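Local structure of cytochrome c (Hydrogenophilus thermoluteolus, 2D0S) at residues Glu2-Ala7 against Glu69-Trp74; Lys30-Ala35 against Ala49-Pro54; Glu42-Gly47 against Val55-His60. The protein binds one covalently attached heme c and probably carries electrons between redox partners. All coordinates share one frame; numbering follows the deposited sequence.

Contact 1. Residues Glu2-Ala7 against Glu69-Trp74; sequences EALAKA and EKIVRW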
loop_
_atom_site.group_PDB
_atom_site.type_symbol
_atom_site.label_atom_id
_atom_site.label_comp_id
_atom_site.label_asym_id
_atom_site.label_seq_id
_atom_site.Cartn_x
_atom_site.Cartn_y
_atom_site.Cartn_z
ATOM N N GLU A 2 8.000 4.803 -6.880
ATOM C CA GLU A 2 7.142 5.936 -6.597
ATOM C C GLU A 2 6.245 6.375 -7.788
ATOM O O GLU A 2 5.073 6.792 -7.588
ATOM C CB GLU A 2 7.952 7.122 -6.080
ATOM C CG GLU A 2 7.058 8.258 -5.557
ATOM C CD GLU A 2 7.837 9.484 -5.120
ATOM O OE1 GLU A 2 8.969 9.340 -4.599
ATOM O OE2 GLU A 2 7.306 10.590 -5.298
ATOM N N ALA A 3 6.788 6.340 -9.009
ATOM C CA ALA A 3 6.052 6.835 -10.161
ATOM C C ALA A 3 4.897 5.882 -10.451
ATOM O O ALA A 3 3.824 6.293 -10.895
ATOM C CB ALA A 3 6.995 6.938 -11.400
ATOM N N LEU A 4 5.141 4.598 -10.246
ATOM C CA LEU A 4 4.119 3.592 -10.439
ATOM C C LEU A 4 2.963 3.745 -9.395
ATOM O O LEU A 4 1.773 3.668 -9.737
ATOM C CB LEU A 4 4.743 2.210 -10.331
ATOM C CG LEU A 4 4.252 1.004 -11.139
ATOM C CD1 LEU A 4 4.272 -0.248 -10.284
ATOM C CD2 LEU A 4 2.946 1.135 -11.839
ATOM N N ALA A 5 3.330 3.975 -8.147
ATOM C CA ALA A 5 2.359 4.127 -7.087
ATOM C C ALA A 5 1.427 5.257 -7.438
ATOM O O ALA A 5 0.179 5.135 -7.341
ATOM C CB ALA A 5 3.070 4.417 -5.741
ATOM N N LYS A 6 2.024 6.354 -7.870
ATOM C CA LYS A 6 1.272 7.524 -8.280
ATOM C C LYS A 6 0.430 7.279 -9.566
ATOM O O LYS A 6 -0.717 7.642 -9.623
ATOM C CB LYS A 6 2.231 8.753 -8.374
ATOM C CG LYS A 6 1.776 9.856 -9.236
ATOM C CD LYS A 6 0.912 10.815 -8.469
ATOM C CE LYS A 6 0.499 12.007 -9.337
ATOM N NZ LYS A 6 -0.361 12.958 -8.558
ATOM N N ALA A 7 0.974 6.578 -10.538
ATOM C CA ALA A 7 0.200 6.248 -11.744
ATOM C C ALA A 7 -0.981 5.377 -11.407
ATOM O O ALA A 7 -1.943 5.377 -12.124
ATOM C CB ALA A 7 1.089 5.533 -12.814
ATOM N N GLU A 69 2.686 -5.705 -6.529
ATOM C CA GLU A 69 3.844 -6.230 -5.784
ATOM C C GLU A 69 5.081 -5.318 -5.888
ATOM O O GLU A 69 5.751 -5.072 -4.911
ATOM C CB GLU A 69 4.182 -7.639 -6.236
ATOM C CG GLU A 69 5.316 -8.297 -5.454
ATOM C CD GLU A 69 5.770 -9.587 -6.106
ATOM O OE1 GLU A 69 6.888 -10.023 -5.846
ATOM O OE2 GLU A 69 5.033 -10.103 -6.943
ATOM N N LYS A 70 5.363 -4.828 -7.079
ATOM C CA LYS A 70 6.355 -3.774 -7.269
ATOM C C LYS A 70 6.169 -2.575 -6.281
ATOM O O LYS A 70 7.130 -2.100 -5.686
ATOM C CB LYS A 70 6.273 -3.281 -8.717
ATOM C CG LYS A 70 7.551 -2.766 -9.312
ATOM C CD LYS A 70 7.560 -3.018 -10.889
ATOM C CE LYS A 70 8.756 -2.334 -11.598
ATOM N NZ LYS A 70 9.379 -1.175 -10.808
ATOM N N ILE A 71 4.952 -2.048 -6.167
ATOM C CA ILE A 71 4.740 -0.863 -5.331
ATOM C C ILE A 71 4.993 -1.275 -3.883
ATOM O O ILE A 71 5.777 -0.648 -3.176
ATOM C CB ILE A 71 3.341 -0.284 -5.502
ATOM C CG1 ILE A 71 3.140 0.245 -6.952
ATOM C CG2 ILE A 71 3.061 0.839 -4.393
ATOM C CD1 ILE A 71 1.578 0.402 -7.371
ATOM N N VAL A 72 4.494 -2.448 -3.518
ATOM C CA VAL A 72 4.607 -2.896 -2.158
ATOM C C VAL A 72 6.062 -3.134 -1.727
ATOM O O VAL A 72 6.486 -2.690 -0.644
ATOM C CB VAL A 72 3.715 -4.107 -1.864
ATOM C CG1 VAL A 72 4.177 -4.796 -0.598
ATOM C CG2 VAL A 72 2.194 -3.657 -1.720
ATOM N N ARG A 73 6.871 -3.724 -2.597
ATOM C CA ARG A 73 8.277 -3.943 -2.217
ATOM C C ARG A 73 8.997 -2.613 -2.071
ATOM O O ARG A 73 9.852 -2.461 -1.215
ATOM C CB ARG A 73 8.986 -4.886 -3.198
ATOM C CG ARG A 73 8.457 -6.295 -3.143
ATOM C CD ARG A 73 9.328 -7.312 -3.996
ATOM N NE ARG A 73 8.734 -8.650 -3.993
ATOM C CZ ARG A 73 8.946 -9.565 -3.042
ATOM N NH1 ARG A 73 9.783 -9.310 -2.064
ATOM N NH2 ARG A 73 8.360 -10.760 -3.106
ATOM N N TRP A 74 8.593 -1.619 -2.861
ATOM C CA TRP A 74 9.179 -0.295 -2.755
ATOM C C TRP A 74 8.764 0.420 -1.437
ATOM O O TRP A 74 9.602 0.940 -0.732
ATOM C CB TRP A 74 8.842 0.553 -3.984
ATOM C CG TRP A 74 9.093 1.989 -3.765
ATOM C CD1 TRP A 74 10.305 2.600 -3.668
ATOM C CD2 TRP A 74 8.106 3.000 -3.460
ATOM N NE1 TRP A 74 10.141 3.935 -3.398
ATOM C CE2 TRP A 74 8.796 4.202 -3.255
ATOM C CE3 TRP A 74 6.715 2.989 -3.332
ATOM C CZ2 TRP A 74 8.150 5.371 -2.906
ATOM C CZ3 TRP A 74 6.077 4.129 -3.021
ATOM C CH2 TRP A 74 6.780 5.332 -2.837
#
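Leu4 and Ile71 meet with their branches crossing at about a right angle, CD1 of Leu4 lying 3.6 Å from CG1 of Ile71. This is the apolar centre of the contact, and Ala5 extends it: its CB rests 3.8 Å from CG2 of Ile71, while CD1 of Ile71 reaches the backbone at Ala5 CA. Ile71 carries CG2 anti to its backbone N and CG1 beside it (chi1 -65°), which spreads the two branches, one to the methyl of Ala5 and the other to Leu4. On the solvent side the same Leu4 CD1 touches Lys70 CB, and the ammonium of Lys70 goes on to a salt bridge with Asp1.

The aromatic part belongs to Trp74. Over one face of the indole, close to its centre, sits the backbone N of Glu2, 3.7 Å above the plane. Glu2 CB packs 3.6 Å from CZ2 at the six-membered ring, and Ala5 CB comes obliquely to CZ3 at 4.1 Å. Within 69-74, Arg73 grips Glu69 side-on, NE and NH2 both directed at OE1; NE, at 3.0 Å, uses the anti lone pair.

The two helix axes approach to 9.1 Å and run at 126°, the small Ala5 standing opposite Ile71 where the backbones come closest. Ile71 also touches the heme and Cys10, so the packing continues into the heme pocket. This crossing of N-terminal and C-terminal helices is a hallmark of the cytochrome c fold.

Contact 2. Residues Lys30-Ala35 against Ala49-Pro54; sequences KKYTEA and AGVWGP. With HEC (heme c), chain B.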
loop_
_atom_site.group_PDB
_atom_site.type_symbol
_atom_site.label_atom_id
_atom_site.label_comp_id
_atom_site.label_asym_id
_atom_site.label_seq_id
_atom_site.Cartn_x
_atom_site.Cartn_y
_atom_site.Cartn_z
ATOM N N LYS A 30 7.372 0.482 8.773
ATOM C CA LYS A 30 7.686 0.249 10.195
ATOM C C LYS A 30 6.911 -0.945 10.781
ATOM O O LYS A 30 7.388 -1.649 11.656
ATOM C CB LYS A 30 7.399 1.511 11.019
ATOM C CG LYS A 30 8.562 2.481 11.039
ATOM C CD LYS A 30 8.129 3.890 11.550
ATOM C CE LYS A 30 9.099 4.948 11.063
ATOM N NZ LYS A 30 8.654 6.334 11.524
ATOM N N LYS A 31 5.739 -1.202 10.251
ATOM C CA LYS A 31 4.964 -2.278 10.753
ATOM C C LYS A 31 5.331 -3.631 10.119
ATOM O O LYS A 31 5.203 -4.656 10.751
ATOM C CB LYS A 31 3.493 -1.975 10.572
ATOM C CG LYS A 31 2.585 -2.798 11.458
ATOM C CD LYS A 31 1.230 -2.104 11.624
ATOM C CE LYS A 31 0.112 -3.100 12.014
ATOM N NZ LYS A 31 0.108 -4.378 11.166
ATOM N N TYR A 32 5.757 -3.633 8.854
ATOM C CA TYR A 32 5.983 -4.910 8.164
ATOM C C TYR A 32 7.412 -5.086 7.752
ATOM O O TYR A 32 8.206 -4.102 7.764
ATOM C CB TYR A 32 5.086 -5.020 6.948
ATOM C CG TYR A 32 3.645 -4.908 7.287
ATOM C CD1 TYR A 32 2.954 -5.995 7.821
ATOM C CD2 TYR A 32 2.966 -3.697 7.132
ATOM C CE1 TYR A 32 1.615 -5.897 8.157
ATOM C CE2 TYR A 32 1.609 -3.593 7.445
ATOM C CZ TYR A 32 0.945 -4.693 7.954
ATOM O OH TYR A 32 -0.393 -4.612 8.214
ATOM N N THR A 33 7.705 -6.278 7.209
ATOM C CA THR A 33 9.008 -6.491 6.559
ATOM C C THR A 33 8.775 -7.173 5.189
ATOM O O THR A 33 7.642 -7.528 4.853
ATOM C CB THR A 33 9.931 -7.372 7.342
ATOM O OG1 THR A 33 9.376 -8.685 7.348
ATOM C CG2 THR A 33 10.110 -6.865 8.785
ATOM N N GLU A 34 9.858 -7.450 4.464
ATOM C CA GLU A 34 9.723 -8.160 3.186
ATOM C C GLU A 34 9.058 -9.545 3.383
ATOM O O GLU A 34 8.601 -10.156 2.430
ATOM C CB GLU A 34 11.062 -8.314 2.491
ATOM C CG GLU A 34 12.128 -9.004 3.357
ATOM C CD GLU A 34 13.001 -8.006 4.199
ATOM O OE1 GLU A 34 12.601 -6.835 4.400
ATOM O OE2 GLU A 34 14.087 -8.420 4.651
ATOM N N ALA A 35 8.979 -10.003 4.625
ATOM C CA ALA A 35 8.378 -11.300 4.901
ATOM C C ALA A 35 6.934 -11.237 4.563
ATOM O O ALA A 35 6.317 -12.280 4.328
ATOM C CB ALA A 35 8.556 -11.706 6.344
ATOM N N ALA A 49 -10.575 -3.302 5.641
ATOM C CA ALA A 49 -10.413 -2.379 6.760
ATOM C C ALA A 49 -9.846 -3.054 8.015
ATOM O O ALA A 49 -9.700 -4.277 8.046
ATOM C CB ALA A 49 -11.801 -1.822 7.046
ATOM N N GLY A 50 -9.770 -2.234 9.063
ATOM C CA GLY A 50 -9.490 -2.693 10.402
ATOM C C GLY A 50 -8.114 -2.789 11.009
ATOM O O GLY A 50 -7.946 -2.770 12.231
ATOM N N VAL A 51 -7.106 -2.852 10.164
ATOM C CA VAL A 51 -5.748 -2.862 10.677
ATOM C C VAL A 51 -5.322 -1.513 11.222
ATOM O O VAL A 51 -4.673 -1.438 12.261
ATOM C CB VAL A 51 -4.776 -3.389 9.630
ATOM C CG1 VAL A 51 -3.395 -3.389 10.165
ATOM C CG2 VAL A 51 -5.220 -4.787 9.180
ATOM N N TRP A 52 -5.673 -0.440 10.515
ATOM C CA TRP A 52 -5.320 0.920 10.908
ATOM C C TRP A 52 -6.533 1.773 11.329
ATOM O O TRP A 52 -6.379 2.930 11.735
ATOM C CB TRP A 52 -4.637 1.577 9.696
ATOM C CG TRP A 52 -3.358 0.864 9.247
ATOM C CD1 TRP A 52 -3.271 -0.151 8.378
ATOM C CD2 TRP A 52 -1.998 1.148 9.685
ATOM N NE1 TRP A 52 -1.940 -0.524 8.206
ATOM C CE2 TRP A 52 -1.146 0.306 8.960
ATOM C CE3 TRP A 52 -1.425 2.111 10.548
ATOM C CZ2 TRP A 52 0.251 0.302 9.150
ATOM C CZ3 TRP A 52 -0.041 2.122 10.705
ATOM C CH2 TRP A 52 0.776 1.214 10.020
ATOM N N GLY A 53 -7.745 1.250 11.098
ATOM C CA GLY A 53 -8.929 2.052 11.347
ATOM C C GLY A 53 -10.142 1.422 10.719
ATOM O O GLY A 53 -10.052 0.330 10.121
ATOM N N PRO A 54 -11.292 2.111 10.806
ATOM C CA PRO A 54 -12.546 1.585 10.270
ATOM C C PRO A 54 -12.809 1.885 8.795
ATOM O O PRO A 54 -13.757 1.346 8.239
ATOM C CB PRO A 54 -13.595 2.290 11.125
ATOM C CG PRO A 54 -12.972 3.656 11.403
ATOM C CD PRO A 54 -11.484 3.383 11.548
HETATM FE FE HEC B . -4.079 1.750 0.573
HETATM C CHA HEC B . -3.980 0.394 3.727
HETATM C CHB HEC B . -1.127 0.316 -0.218
HETATM C CHC HEC B . -4.568 2.679 -2.679
HETATM C CHD HEC B . -6.791 3.692 1.528
HETATM N NA HEC B . -2.813 0.622 1.539
HETATM C C1A HEC B . -2.935 0.154 2.860
HETATM C C2A HEC B . -1.783 -0.662 3.167
HETATM C C3A HEC B . -0.960 -0.655 2.097
HETATM C C4A HEC B . -1.605 0.133 1.046
HETATM C CMA HEC B . 0.403 -1.403 1.952
HETATM C CAA HEC B . -1.530 -1.354 4.540
HETATM C CBA HEC B . -2.307 -2.670 4.523
HETATM C CGA HEC B . -2.404 -3.283 5.893
HETATM O O1A HEC B . -1.635 -2.896 6.800
HETATM O O2A HEC B . -3.235 -4.194 6.058
HETATM N NB HEC B . -3.071 1.531 -1.138
HETATM C C1B HEC B . -1.859 0.881 -1.253
HETATM C C2B HEC B . -1.522 0.809 -2.649
HETATM C C3B HEC B . -2.460 1.486 -3.337
HETATM C C4B HEC B . -3.472 1.905 -2.391
HETATM C CMB HEC B . -0.188 0.222 -3.154
HETATM C CAB HEC B . -2.517 1.804 -4.870
HETATM C CBB HEC B . -2.436 0.518 -5.726
HETATM N NC HEC B . -5.391 2.952 -0.360
HETATM C C1C HEC B . -5.413 3.218 -1.735
HETATM C C2C HEC B . -6.432 4.204 -2.008
HETATM C C3C HEC B . -7.176 4.327 -0.866
HETATM C C4C HEC B . -6.444 3.652 0.190
HETATM C CMC HEC B . -6.870 4.523 -3.454
HETATM C CAC HEC B . -8.399 5.263 -0.523
HETATM C CBC HEC B . -9.420 5.560 -1.629
HETATM N ND HEC B . -5.267 1.982 2.385
HETATM C C1D HEC B . -6.362 2.819 2.502
HETATM C C2D HEC B . -6.901 2.701 3.835
HETATM C C3D HEC B . -5.998 1.702 4.518
HETATM C C4D HEC B . -5.009 1.314 3.544
HETATM C CMD HEC B . -8.129 3.437 4.395
HETATM C CAD HEC B . -6.129 1.124 5.920
HETATM C CBD HEC B . -6.858 -0.198 5.775
HETATM C CGD HEC B . -6.977 -0.801 7.165
HETATM O O1D HEC B . -7.198 -0.005 8.106
HETATM O O2D HEC B . -6.846 -2.064 7.323
#
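The indole of Trp52 and the phenol ring of Tyr32 both present an edge to one heme propionate, with O1A lying near the plane of each. Trp52 NE1 donates to O1A over 2.8 Å, with an N-H...O angle of 158°, and Tyr32 OH donates to the same oxygen at a short 2.5 Å. Two donors, one from each segment, thus grip a single carboxylate oxygen. Over one face of the Tyr32 ring, offset toward the rim, lies CG of the preceding Lys31; the two aromatic rings themselves barely meet, Tyr32 CE2 to Trp52 CZ2 being 4.5 Å.

Lys31 makes the direct apolar link. Its chain slides past Trp52 in the opposite direction, and CD reaches CZ2 of the indole at 3.6 Å, coming in obliquely. A bend at its last torsion (chi4 -47°) sets NZ near Val51 CG1 and in a weak hydrogen bond to Tyr32 OH. That hydroxyl in turn touches Val51 CG1, so Val51 packs against both the lysine tip and the phenol oxygen.

The backbone of 49-54 takes the other propionate: Val51 N donates to O2D and Trp52 N to O1D, one amide for each oxygen. Gly50 N bonds to Gly53 O across the turn that carries these amides, and both glycines have backbone angles at which a CB would be jammed against the preceding carbonyl O. The nearby ammonium of Lys43, which also bonds the heme, would probably help balance the negative charge. The end of helix 25-31 with the residue after it, and the loop that follows helix 37-46, are thereby joined through the heme, forming the propionate-binding end of the cytochrome c pocket.

Contact 3. Residues Glu42-Gly47 against Val55-His60; sequences EKVKKG and VPMPPH. With HEC (heme c), chain B.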
loop_
_atom_site.group_PDB
_atom_site.type_symbol
_atom_site.label_atom_id
_atom_site.label_comp_id
_atom_site.label_asym_id
_atom_site.label_seq_id
_atom_site.Cartn_x
_atom_site.Cartn_y
_atom_site.Cartn_z
ATOM N N GLU A 42 -2.299 -9.068 -1.333
ATOM C CA GLU A 42 -3.723 -9.488 -1.270
ATOM C C GLU A 42 -4.636 -8.376 -0.700
ATOM O O GLU A 42 -5.747 -8.151 -1.189
ATOM C CB GLU A 42 -3.902 -10.786 -0.446
ATOM C CG GLU A 42 -4.461 -11.977 -1.243
ATOM C CD GLU A 42 -3.736 -12.183 -2.621
ATOM O OE1 GLU A 42 -2.499 -12.476 -2.644
ATOM O OE2 GLU A 42 -4.403 -12.020 -3.678
ATOM N N LYS A 43 -4.151 -7.698 0.335
ATOM C CA LYS A 43 -4.873 -6.582 0.955
ATOM C C LYS A 43 -5.150 -5.418 -0.061
ATOM O O LYS A 43 -6.210 -4.820 -0.065
ATOM C CB LYS A 43 -4.078 -6.083 2.186
ATOM C CG LYS A 43 -4.696 -4.892 2.920
ATOM C CD LYS A 43 -6.135 -5.180 3.389
ATOM C CE LYS A 43 -6.678 -4.016 4.224
ATOM N NZ LYS A 43 -6.110 -4.005 5.649
ATOM N N VAL A 44 -4.183 -5.088 -0.886
ATOM C CA VAL A 44 -4.350 -4.008 -1.835
ATOM C C VAL A 44 -5.368 -4.484 -2.882
ATOM O O VAL A 44 -6.325 -3.758 -3.220
ATOM C CB VAL A 44 -3.022 -3.640 -2.505
ATOM C CG1 VAL A 44 -3.238 -2.555 -3.574
ATOM C CG2 VAL A 44 -1.969 -3.209 -1.429
ATOM N N LYS A 45 -5.173 -5.712 -3.367
ATOM C CA LYS A 45 -6.027 -6.304 -4.359
ATOM C C LYS A 45 -7.506 -6.410 -3.903
ATOM O O LYS A 45 -8.396 -5.874 -4.565
ATOM C CB LYS A 45 -5.476 -7.684 -4.742
ATOM C CG LYS A 45 -6.187 -8.337 -5.911
ATOM C CD LYS A 45 -6.124 -9.894 -5.844
ATOM C CE LYS A 45 -4.733 -10.411 -6.177
ATOM N NZ LYS A 45 -4.750 -11.897 -6.407
ATOM N N LYS A 46 -7.739 -7.125 -2.782
ATOM C CA LYS A 46 -9.094 -7.342 -2.258
ATOM C C LYS A 46 -9.690 -6.215 -1.471
ATOM O O LYS A 46 -10.902 -6.166 -1.282
ATOM C CB LYS A 46 -9.120 -8.618 -1.413
ATOM C CG LYS A 46 -9.597 -9.839 -2.175
ATOM C CD LYS A 46 -8.945 -11.129 -1.652
ATOM C CE LYS A 46 -8.906 -12.208 -2.753
ATOM N NZ LYS A 46 -7.924 -13.332 -2.456
ATOM N N GLY A 47 -8.842 -5.286 -1.028
ATOM C CA GLY A 47 -9.282 -4.146 -0.246
ATOM C C GLY A 47 -9.519 -4.588 1.187
ATOM O O GLY A 47 -9.334 -5.746 1.511
ATOM N N VAL A 55 -12.073 2.818 8.191
ATOM C CA VAL A 55 -12.309 3.145 6.751
ATOM C C VAL A 55 -11.570 2.187 5.795
ATOM O O VAL A 55 -10.386 1.933 5.971
ATOM C CB VAL A 55 -12.063 4.651 6.423
ATOM C CG1 VAL A 55 -11.067 5.256 7.384
ATOM C CG2 VAL A 55 -11.622 4.850 4.979
ATOM N N PRO A 56 -12.326 1.516 4.904
ATOM C CA PRO A 56 -11.777 0.501 4.035
ATOM C C PRO A 56 -10.969 1.105 2.862
ATOM O O PRO A 56 -11.263 2.214 2.389
ATOM C CB PRO A 56 -13.032 -0.235 3.528
ATOM C CG PRO A 56 -14.088 0.778 3.538
ATOM C CD PRO A 56 -13.786 1.677 4.699
ATOM N N MET A 57 -10.014 0.326 2.411
ATOM C CA MET A 57 -9.187 0.657 1.298
ATOM C C MET A 57 -10.020 -0.115 0.278
ATOM O O MET A 57 -10.299 -1.323 0.484
ATOM C CB MET A 57 -7.748 0.095 1.337
ATOM C CG MET A 57 -7.103 -0.030 -0.084
ATOM S SD MET A 57 -5.288 -0.221 -0.127
ATOM C CE MET A 57 -5.037 -1.562 1.095
ATOM N N PRO A 58 -10.365 0.539 -0.850
ATOM C CA PRO A 58 -11.086 -0.173 -1.906
ATOM C C PRO A 58 -10.249 -1.268 -2.601
ATOM O O PRO A 58 -8.996 -1.241 -2.573
ATOM C CB PRO A 58 -11.480 0.930 -2.884
ATOM C CG PRO A 58 -10.526 2.080 -2.582
ATOM C CD PRO A 58 -10.062 1.945 -1.192
ATOM N N PRO A 59 -10.929 -2.246 -3.183
ATOM C CA PRO A 59 -10.203 -3.280 -3.917
ATOM C C PRO A 59 -9.530 -2.661 -5.149
ATOM O O PRO A 59 -9.856 -1.539 -5.544
ATOM C CB PRO A 59 -11.298 -4.283 -4.337
ATOM C CG PRO A 59 -12.665 -3.692 -3.875
ATOM C CD PRO A 59 -12.407 -2.320 -3.308
ATOM N N HIS A 60 -8.597 -3.377 -5.752
ATOM C CA HIS A 60 -8.017 -2.935 -7.019
ATOM C C HIS A 60 -8.079 -4.053 -8.019
ATOM O O HIS A 60 -7.073 -4.644 -8.318
ATOM C CB HIS A 60 -6.589 -2.496 -6.825
ATOM C CG HIS A 60 -6.446 -1.293 -5.938
ATOM N ND1 HIS A 60 -6.364 -0.010 -6.429
ATOM C CD2 HIS A 60 -6.405 -1.180 -4.593
ATOM C CE1 HIS A 60 -6.245 0.841 -5.421
ATOM N NE2 HIS A 60 -6.311 0.155 -4.298
HETATM FE FE HEC B . -4.079 1.750 0.573
HETATM C CHA HEC B . -3.980 0.394 3.727
HETATM C CHB HEC B . -1.127 0.316 -0.218
HETATM C CHC HEC B . -4.568 2.679 -2.679
HETATM C CHD HEC B . -6.791 3.692 1.528
HETATM N NA HEC B . -2.813 0.622 1.539
HETATM C C1A HEC B . -2.935 0.154 2.860
HETATM C C2A HEC B . -1.783 -0.662 3.167
HETATM C C3A HEC B . -0.960 -0.655 2.097
HETATM C C4A HEC B . -1.605 0.133 1.046
HETATM C CMA HEC B . 0.403 -1.403 1.952
HETATM C CAA HEC B . -1.530 -1.354 4.540
HETATM C CBA HEC B . -2.307 -2.670 4.523
HETATM C CGA HEC B . -2.404 -3.283 5.893
HETATM O O1A HEC B . -1.635 -2.896 6.800
HETATM O O2A HEC B . -3.235 -4.194 6.058
HETATM N NB HEC B . -3.071 1.531 -1.138
HETATM C C1B HEC B . -1.859 0.881 -1.253
HETATM C C2B HEC B . -1.522 0.809 -2.649
HETATM C C3B HEC B . -2.460 1.486 -3.337
HETATM C C4B HEC B . -3.472 1.905 -2.391
HETATM C CMB HEC B . -0.188 0.222 -3.154
HETATM C CAB HEC B . -2.517 1.804 -4.870
HETATM C CBB HEC B . -2.436 0.518 -5.726
HETATM N NC HEC B . -5.391 2.952 -0.360
HETATM C C1C HEC B . -5.413 3.218 -1.735
HETATM C C2C HEC B . -6.432 4.204 -2.008
HETATM C C3C HEC B . -7.176 4.327 -0.866
HETATM C C4C HEC B . -6.444 3.652 0.190
HETATM C CMC HEC B . -6.870 4.523 -3.454
HETATM C CAC HEC B . -8.399 5.263 -0.523
HETATM C CBC HEC B . -9.420 5.560 -1.629
HETATM N ND HEC B . -5.267 1.982 2.385
HETATM C C1D HEC B . -6.362 2.819 2.502
HETATM C C2D HEC B . -6.901 2.701 3.835
HETATM C C3D HEC B . -5.998 1.702 4.518
HETATM C C4D HEC B . -5.009 1.314 3.544
HETATM C CMD HEC B . -8.129 3.437 4.395
HETATM C CAD HEC B . -6.129 1.124 5.920
HETATM C CBD HEC B . -6.858 -0.198 5.775
HETATM C CGD HEC B . -6.977 -0.801 7.165
HETATM O O1D HEC B . -7.198 -0.005 8.106
HETATM O O2D HEC B . -6.846 -2.064 7.323
#
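Met57 and Lys43 pack close beside the heme, the methyl CE of Met57 touching Lys43 O at 3.7 Å and the lysine's CG at 3.8 Å. A bend at the last torsion of Met57 (chi3 49°) turns CE back toward helix 42-46, with Val44 beside it, while SD binds the heme iron at 2.4 Å. Lys43 sends NZ to both propionates, donating to O2D at 2.7 Å and to O2A. Val44 packs next to them: CG2 lies against the porphyrin, and CG1 meets the ring of His60, over one face of which lies heme CBB.

Gly47 follows the helix, with positive phi, where the backbones come within 3.9 Å (Gly47 CA to Pro59 CA); its CA is 3.1 Å from Met57 O, a close approach that suits glycine. Beside it Pro59 lays its CB over Lys45 O and Lys46 O, and His60 N donates to Lys45 O (2.8 Å), tying the loop to the last turn of the helix. This is the methionine side of a class I cytochrome c heme site: the loop delivers Met57 as axial ligand, and His14 supplies the other.

Toward solvent the packing thins out, and the side chains of Lys45 and Lys46 start away from the loop. There Lys45 NZ bridges to Glu42 OE2, met nearly along its C-O bond, and to Glu65 beyond, while Lys46 NZ makes a long approach to the same Glu42 oxygen.

Overall arrangement
Along the chain contact 1 encloses the other two: it joins helix 2-7 to helix 65-75, near the two termini, and everything in contacts 2 and 3 falls between. Contacts 2 and 3 alternate in sequence, 30-35, 42-47, 49-54, 55-60, and both touch the heme; their centres are about 12 Å apart, with Val51 packing on Lys43 and Ala49 on Pro56. Contact 1 lies across the chain's centre from contact 2, about 17 Å between centres, and about 15 Å from contact 3, which it meets through Val72 and Val44. A small fold of four helices and long loops surrounds one heme; the loop after helix 37-46 supplies the axial methionine and amides to one propionate, Tyr32 and Lys43 adding further propionate bonds.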